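PDB 6R1J: uncharacterized protein from Aeromonas hydrophila J-1, which is AhlC, one component of the tripartite alpha-pore-forming toxin AHL, in its soluble form, and probably acts with its partner proteins to perforate membranes. Local coordinates for residues K82-L87 against L249-A254; Y154-G159 against P164-L169. The protein carries 3 engineered substitutions. All coordinates share one frame; numbering follows the deposited sequence.

Contact 1: residues K82-L87 against L249-A254; sequences KAFVDL and LFFTAA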
ATOM      1  N   LYS A  82     -17.837   9.599  55.609  1.00 65.80           N
ATOM      2  CA  LYS A  82     -18.415   8.301  55.174  1.00 57.68           C
ATOM      3  C   LYS A  82     -19.674   8.558  54.347  1.00 49.26           C
ATOM      4  O   LYS A  82     -19.738   8.000  53.251  1.00 60.86           O
ATOM      5  CB  LYS A  82     -18.611   7.346  56.360  1.00 77.12           C
ATOM      6  CG  LYS A  82     -17.325   6.937  57.079  1.00 83.34           C
ATOM      7  CD  LYS A  82     -16.181   6.479  56.169  1.00 95.98           C
ATOM      8  CE  LYS A  82     -14.853   6.324  56.888  1.00 99.00           C
ATOM      9  NZ  LYS A  82     -14.813   5.111  57.737  1.00 99.45           N
ATOM     10  N   ALA A  83     -20.626   9.371  54.807  1.00 48.04           N
ATOM     11  CA  ALA A  83     -21.848   9.717  54.038  1.00 53.36           C
ATOM     12  C   ALA A  83     -21.492  10.241  52.630  1.00 55.06           C
ATOM     13  O   ALA A  83     -22.245   9.940  51.675  1.00 49.94           O
ATOM     14  CB  ALA A  83     -22.653  10.743  54.771  1.00 55.26           C
ATOM     15  N   PHE A  84     -20.445  11.068  52.524  1.00 52.34           N
ATOM     16  CA  PHE A  84     -19.963  11.691  51.251  1.00 47.05           C
ATOM     17  C   PHE A  84     -19.381  10.578  50.360  1.00 46.84           C
ATOM     18  O   PHE A  84     -19.851  10.435  49.205  1.00 47.97           O
ATOM     19  CB  PHE A  84     -18.904  12.779  51.520  1.00 46.42           C
ATOM     20  CG  PHE A  84     -18.368  13.435  50.268  1.00 42.23           C
ATOM     21  CD1 PHE A  84     -19.178  14.265  49.514  1.00 45.51           C
ATOM     22  CD2 PHE A  84     -17.087  13.165  49.816  1.00 42.78           C
ATOM     23  CE1 PHE A  84     -18.704  14.837  48.345  1.00 47.07           C
ATOM     24  CE2 PHE A  84     -16.613  13.731  48.640  1.00 44.74           C
ATOM     25  CZ  PHE A  84     -17.422  14.579  47.920  1.00 43.04           C
ATOM     26  N   VAL A  85     -18.415   9.820  50.905  1.00 42.18           N
ATOM     27  CA  VAL A  85     -17.758   8.669  50.230  1.00 56.38           C
ATOM     28  C   VAL A  85     -18.864   7.751  49.709  1.00 56.19           C
ATOM     29  O   VAL A  85     -18.814   7.395  48.495  1.00 50.93           O
ATOM     30  CB  VAL A  85     -16.757   7.949  51.150  1.00 57.55           C
ATOM     31  CG1 VAL A  85     -16.286   6.641  50.552  1.00 59.73           C
ATOM     32  CG2 VAL A  85     -15.564   8.841  51.483  1.00 62.46           C
ATOM     33  N   ASP A  86     -19.867   7.459  50.547  1.00 52.80           N
ATOM     34  CA  ASP A  86     -21.006   6.591  50.156  1.00 52.87           C
ATOM     35  C   ASP A  86     -21.732   7.231  48.982  1.00 52.58           C
ATOM     36  O   ASP A  86     -22.044   6.512  48.031  1.00 53.16           O
ATOM     37  CB  ASP A  86     -22.050   6.388  51.260  1.00 59.28           C
ATOM     38  CG  ASP A  86     -21.664   5.430  52.373  1.00 62.12           C
ATOM     39  OD1 ASP A  86     -20.603   4.788  52.250  1.00 58.85           O
ATOM     40  OD2 ASP A  86     -22.457   5.330  53.360  1.00 69.67           O
ATOM     41  N   LEU A  87     -22.072   8.512  49.078  1.00 46.15           N
ATOM     42  CA  LEU A  87     -22.815   9.199  47.997  1.00 48.33           C
ATOM     43  C   LEU A  87     -22.004   9.155  46.669  1.00 46.48           C
ATOM     44  O   LEU A  87     -22.597   8.877  45.595  1.00 44.08           O
ATOM     45  CB  LEU A  87     -23.078  10.633  48.441  1.00 51.86           C
ATOM     46  CG  LEU A  87     -23.738  11.505  47.382  1.00 51.90           C
ATOM     47  CD1 LEU A  87     -25.183  11.071  47.178  1.00 58.59           C
ATOM     48  CD2 LEU A  87     -23.631  12.978  47.747  1.00 61.54           C
ATOM     49  N   LEU A 249      -5.539  14.462  51.244  1.00 40.33           N
ATOM     50  CA  LEU A 249      -4.636  13.842  50.241  1.00 39.29           C
ATOM     51  C   LEU A 249      -5.457  13.111  49.177  1.00 38.75           C
ATOM     52  O   LEU A 249      -5.223  13.387  47.984  1.00 37.91           O
ATOM     53  CB  LEU A 249      -3.669  12.876  50.915  1.00 42.99           C
ATOM     54  CG  LEU A 249      -2.646  12.219  49.990  1.00 44.47           C
ATOM     55  CD1 LEU A 249      -1.495  13.175  49.699  1.00 45.48           C
ATOM     56  CD2 LEU A 249      -2.132  10.929  50.605  1.00 47.26           C
ATOM     57  N   PHE A 250      -6.401  12.259  49.586  1.00 36.47           N
ATOM     58  CA  PHE A 250      -7.206  11.426  48.664  1.00 36.33           C
ATOM     59  C   PHE A 250      -8.230  12.295  47.938  1.00 38.97           C
ATOM     60  O   PHE A 250      -8.513  12.004  46.767  1.00 37.75           O
ATOM     61  CB  PHE A 250      -7.749  10.204  49.406  1.00 39.87           C
ATOM     62  CG  PHE A 250      -6.624   9.255  49.763  1.00 40.09           C
ATOM     63  CD1 PHE A 250      -5.900   8.628  48.758  1.00 41.84           C
ATOM     64  CD2 PHE A 250      -6.278   8.993  51.077  1.00 43.44           C
ATOM     65  CE1 PHE A 250      -4.842   7.777  49.053  1.00 48.88           C
ATOM     66  CE2 PHE A 250      -5.212   8.152  51.370  1.00 49.17           C
ATOM     67  CZ  PHE A 250      -4.492   7.553  50.360  1.00 44.52           C
ATOM     68  N   PHE A 251      -8.749  13.353  48.566  1.00 36.22           N
ATOM     69  CA  PHE A 251      -9.662  14.247  47.833  1.00 36.84           C
ATOM     70  C   PHE A 251      -8.853  14.927  46.727  1.00 30.07           C
ATOM     71  O   PHE A 251      -9.406  15.064  45.653  1.00 34.36           O
ATOM     72  CB  PHE A 251     -10.386  15.242  48.740  1.00 42.29           C
ATOM     73  CG  PHE A 251     -11.488  14.649  49.585  1.00 47.15           C
ATOM     74  CD1 PHE A 251     -12.313  13.645  49.098  1.00 43.84           C
ATOM     75  CD2 PHE A 251     -11.737  15.138  50.863  1.00 45.75           C
ATOM     76  CE1 PHE A 251     -13.353  13.148  49.867  1.00 50.36           C
ATOM     77  CE2 PHE A 251     -12.778  14.632  51.627  1.00 39.88           C
ATOM     78  CZ  PHE A 251     -13.596  13.660  51.116  1.00 49.49           C
ATOM     79  N   THR A 252      -7.635  15.373  47.016  1.00 32.58           N
ATOM     80  CA  THR A 252      -6.780  16.105  46.056  1.00 33.90           C
ATOM     81  C   THR A 252      -6.453  15.156  44.880  1.00 40.26           C
ATOM     82  O   THR A 252      -6.573  15.596  43.702  1.00 34.09           O
ATOM     83  CB  THR A 252      -5.558  16.694  46.759  1.00 36.28           C
ATOM     84  OG1 THR A 252      -6.024  17.573  47.793  1.00 35.29           O
ATOM     85  CG2 THR A 252      -4.658  17.440  45.802  1.00 35.36           C
ATOM     86  N   ALA A 253      -6.079  13.893  45.172  1.00 32.87           N
ATOM     87  CA  ALA A 253      -5.804  12.856  44.153  1.00 32.47           C
ATOM     88  C   ALA A 253      -7.067  12.628  43.342  1.00 31.40           C
ATOM     89  O   ALA A 253      -6.965  12.633  42.079  1.00 36.94           O
ATOM     90  CB  ALA A 253      -5.292  11.563  44.798  1.00 39.54           C
ATOM     91  N   ALA A 254      -8.227  12.444  43.989  1.00 34.75           N
ATOM     92  CA  ALA A 254      -9.505  12.227  43.277  1.00 31.36           C
ATOM     93  C   ALA A 254      -9.783  13.409  42.334  1.00 36.85           C
ATOM     94  O   ALA A 254     -10.303  13.214  41.199  1.00 32.42           O
ATOM     95  CB  ALA A 254     -10.629  12.094  44.222  1.00 29.94           C
TER
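Phe84 and Phe251 form an apolar ring-to-ring contact between two helices far apart in sequence, 78-157 and 244-264, near one end of the elongated helical molecule. The contact is small, burying 91 Å² over both segments, and these two residues carry it. Both side chains leave their helices toward the opposing one. In Phe84 CG is anti to the backbone N (chi1 179°), which carries the ring toward helix 244-264. Phe251 approaches the edge of that ring, close to its plane: its CE1 lies 3.5 Å from Phe84 CE2, and its CZ lies 3.8 Å from Phe84 CD2. The two planes are turned 82° against each other with centroids 5.5 Å apart, and the rings meet obliquely. Helix 28-70 supplies further packing, with Gln65 and Gln69 against Phe84 and Leu66 against Phe251. Helix 163-236 adds Val235 and Ala236, which pack on Val85. The arrangement is side-chain packing between helices of a multi-helix bundle, with Phe251 buried and Phe84 nearer the surface, consistent with the helical-bundle end of ClyA-like alpha-pore-forming toxins.

Contact 2: residues Y154-G159 against P164-L169; sequences YLTGLG and PGLIAL. Engineered in segment 154-159: Thr156 (natural residue Leu).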
ATOM      1  N   TYR A 154       1.702 -21.388 -44.180  1.00102.34           N
ATOM      2  CA  TYR A 154       2.165 -22.608 -44.891  1.00 97.18           C
ATOM      3  C   TYR A 154       1.146 -23.099 -45.933  1.00 97.17           C
ATOM      4  O   TYR A 154       1.540 -23.145 -47.115  1.00112.19           O
ATOM      5  CB  TYR A 154       2.480 -23.708 -43.879  1.00 96.89           C
ATOM      6  CG  TYR A 154       2.785 -25.027 -44.528  1.00104.83           C
ATOM      7  CD1 TYR A 154       2.031 -26.152 -44.252  1.00106.76           C
ATOM      8  CD2 TYR A 154       3.786 -25.120 -45.481  1.00114.21           C
ATOM      9  CE1 TYR A 154       2.307 -27.360 -44.864  1.00119.11           C
ATOM     10  CE2 TYR A 154       4.071 -26.318 -46.108  1.00119.76           C
ATOM     11  CZ  TYR A 154       3.327 -27.443 -45.796  1.00124.62           C
ATOM     12  OH  TYR A 154       3.599 -28.628 -46.412  1.00130.34           O
ATOM     13  N   LEU A 155      -0.079 -23.473 -45.523  1.00 86.68           N
ATOM     14  CA  LEU A 155      -1.168 -23.985 -46.419  1.00 85.84           C
ATOM     15  C   LEU A 155      -1.587 -22.916 -47.457  1.00 83.78           C
ATOM     16  O   LEU A 155      -1.933 -23.325 -48.600  1.00 85.72           O
ATOM     17  CB  LEU A 155      -2.369 -24.460 -45.584  1.00 82.36           C
ATOM     18  CG  LEU A 155      -2.163 -25.695 -44.701  1.00 81.89           C
ATOM     19  CD1 LEU A 155      -3.405 -25.975 -43.858  1.00 73.53           C
ATOM     20  CD2 LEU A 155      -1.802 -26.916 -45.533  1.00 82.54           C
ATOM     21  N   THR A 156      -1.607 -21.614 -47.103  1.00 80.96           N
ATOM     22  CA  THR A 156      -1.875 -20.487 -48.054  1.00 82.21           C
ATOM     23  C   THR A 156      -0.724 -20.493 -49.077  1.00 87.04           C
ATOM     24  O   THR A 156      -0.972 -20.127 -50.248  1.00 81.56           O
ATOM     25  CB  THR A 156      -2.090 -19.128 -47.347  1.00 88.82           C
ATOM     26  OG1 THR A 156      -3.299 -19.110 -46.578  1.00 80.03           O
ATOM     27  CG2 THR A 156      -2.187 -17.948 -48.294  1.00 85.53           C
ATOM     28  N   GLY A 157       0.468 -20.950 -48.649  1.00100.26           N
ATOM     29  CA  GLY A 157       1.704 -21.096 -49.449  1.00103.88           C
ATOM     30  C   GLY A 157       1.635 -22.243 -50.453  1.00106.47           C
ATOM     31  O   GLY A 157       2.357 -22.151 -51.469  1.00112.61           O
ATOM     32  N   LEU A 158       0.849 -23.299 -50.173  1.00104.77           N
ATOM     33  CA  LEU A 158       0.593 -24.454 -51.092  1.00100.54           C
ATOM     34  C   LEU A 158      -0.341 -23.972 -52.215  1.00100.58           C
ATOM     35  O   LEU A 158      -0.766 -22.796 -52.170  1.00103.33           O
ATOM     36  CB  LEU A 158      -0.033 -25.636 -50.331  1.00 96.79           C
ATOM     37  CG  LEU A 158       0.911 -26.560 -49.556  1.00 93.72           C
ATOM     38  CD1 LEU A 158       1.800 -25.780 -48.605  1.00 97.65           C
ATOM     39  CD2 LEU A 158       0.125 -27.618 -48.791  1.00 89.08           C
ATOM     40  N   GLY A 159      -0.653 -24.829 -53.191  1.00 93.77           N
ATOM     41  CA  GLY A 159      -1.563 -24.479 -54.298  1.00 99.19           C
ATOM     42  C   GLY A 159      -3.008 -24.803 -53.956  1.00102.14           C
ATOM     43  O   GLY A 159      -3.453 -24.449 -52.842  1.00 96.52           O
ATOM     44  N   PRO A 164      -8.492 -27.681 -49.068  1.00 70.78           N
ATOM     45  CA  PRO A 164      -9.133 -28.533 -48.056  1.00 69.75           C
ATOM     46  C   PRO A 164      -8.643 -28.301 -46.610  1.00 72.41           C
ATOM     47  O   PRO A 164      -9.491 -28.095 -45.744  1.00 66.61           O
ATOM     48  CB  PRO A 164      -8.794 -29.952 -48.548  1.00 72.87           C
ATOM     49  CG  PRO A 164      -8.753 -29.810 -50.059  1.00 71.85           C
ATOM     50  CD  PRO A 164      -8.143 -28.436 -50.286  1.00 71.16           C
ATOM     51  N   GLY A 165      -7.321 -28.328 -46.377  1.00 60.39           N
ATOM     52  CA  GLY A 165      -6.676 -28.109 -45.059  1.00 57.65           C
ATOM     53  C   GLY A 165      -6.985 -26.731 -44.475  1.00 58.04           C
ATOM     54  O   GLY A 165      -7.173 -26.651 -43.243  1.00 60.51           O
ATOM     55  N   LEU A 166      -7.046 -25.692 -45.326  1.00 54.32           N
ATOM     56  CA  LEU A 166      -7.370 -24.276 -44.965  1.00 57.39           C
ATOM     57  C   LEU A 166      -8.819 -24.124 -44.496  1.00 58.38           C
ATOM     58  O   LEU A 166      -9.042 -23.319 -43.566  1.00 48.61           O
ATOM     59  CB  LEU A 166      -7.136 -23.350 -46.162  1.00 62.37           C
ATOM     60  CG  LEU A 166      -5.682 -22.961 -46.419  1.00 70.93           C
ATOM     61  CD1 LEU A 166      -5.567 -22.088 -47.670  1.00 70.65           C
ATOM     62  CD2 LEU A 166      -5.101 -22.248 -45.194  1.00 66.83           C
ATOM     63  N   ILE A 167      -9.768 -24.788 -45.176  1.00 58.41           N
ATOM     64  CA  ILE A 167     -11.231 -24.780 -44.834  1.00 64.88           C
ATOM     65  C   ILE A 167     -11.392 -25.339 -43.403  1.00 61.55           C
ATOM     66  O   ILE A 167     -12.209 -24.755 -42.643  1.00 72.96           O
ATOM     67  CB  ILE A 167     -12.060 -25.504 -45.933  1.00 63.01           C
ATOM     68  CG1 ILE A 167     -12.014 -24.731 -47.262  1.00 63.32           C
ATOM     69  CG2 ILE A 167     -13.500 -25.733 -45.503  1.00 63.03           C
ATOM     70  CD1 ILE A 167     -12.251 -25.572 -48.506  1.00 64.15           C
ATOM     71  N   ALA A 168     -10.603 -26.367 -43.033  1.00 59.28           N
ATOM     72  CA  ALA A 168     -10.547 -26.979 -41.684  1.00 64.31           C
ATOM     73  C   ALA A 168      -9.937 -26.001 -40.669  1.00 68.75           C
ATOM     74  O   ALA A 168     -10.641 -25.636 -39.711  1.00 67.61           O
ATOM     75  CB  ALA A 168      -9.766 -28.274 -41.706  1.00 61.32           C
ATOM     76  N   LEU A 169      -8.669 -25.617 -40.867  1.00 68.08           N
ATOM     77  CA  LEU A 169      -7.892 -24.694 -39.985  1.00 64.70           C
ATOM     78  C   LEU A 169      -8.712 -23.444 -39.623  1.00 60.53           C
ATOM     79  O   LEU A 169      -8.553 -22.975 -38.492  1.00 55.74           O
ATOM     80  CB  LEU A 169      -6.604 -24.284 -40.699  1.00 64.66           C
ATOM     81  CG  LEU A 169      -5.554 -23.631 -39.812  1.00 64.39           C
ATOM     82  CD1 LEU A 169      -4.952 -24.662 -38.877  1.00 68.39           C
ATOM     83  CD2 LEU A 169      -4.475 -22.986 -40.661  1.00 69.81           C
TER
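The segments 154-159 and 164-169 run roughly antiparallel, the first at the end of helix 78-157 and the second at the beginning of helix 163-236, joined by a short turn. Their backbones come closest at Leu155 and Leu166, whose CA atoms are 6.4 Å apart. Weak backbone bonds occur in both segments: Leu158 N makes them to Tyr154 O and Leu155 O where the chain leaves the first helix, and Ala168 N makes one to Pro164 O in the second.

Two leucines carry the contact, each starting toward the other segment. The CD2 methyl of Leu166 comes against Leu155 CB at 3.5 Å, touching the root of that side chain instead of its tip. Leu155 extends past it, CG anti to the carbonyl carbon (chi1 -67°), and lays CD1 against the backbone of Gly165, 3.7 Å from Gly165 C, where no side chain intervenes. The engineered Thr156 (naturally Leu) borders the pair. Its side chain crosses that of Leu166 at about a right angle, with OG1 3.9 Å from Leu166 CD1.

Thr156 OG1 hydrogen-bonds to Lys152 O, a turn earlier in its own helix; toward Leu166 it makes only a packing contact. With 193 Å² buried over both segments, mostly by the two leucines, and no polar bond between them, the pairing at this surface-exposed hairpin tip depends on aliphatic shape and on the nearby turn.

Contacts 1 and 2 lie on opposite sides of the chain's centre, their centres 103 Å apart and their nearest atoms about 88 Å apart, so within one subunit they cannot touch. Helix 78-157 spans the gap, giving Phe84 to contact 1 and Leu155 to contact 2. In the assembly the two ends do meet: Leu249 and Phe250 pack on the engineered Thr156 of the second subunit, and Thr252 packs on Leu166 of that subunit, so the 154-159/164-169 tip of one copy sits against the 249-254 helix of another. The sodium-binding residues Thr224 and Asp264 belong to neither contact, though they lie on helices 163-236 and 244-264.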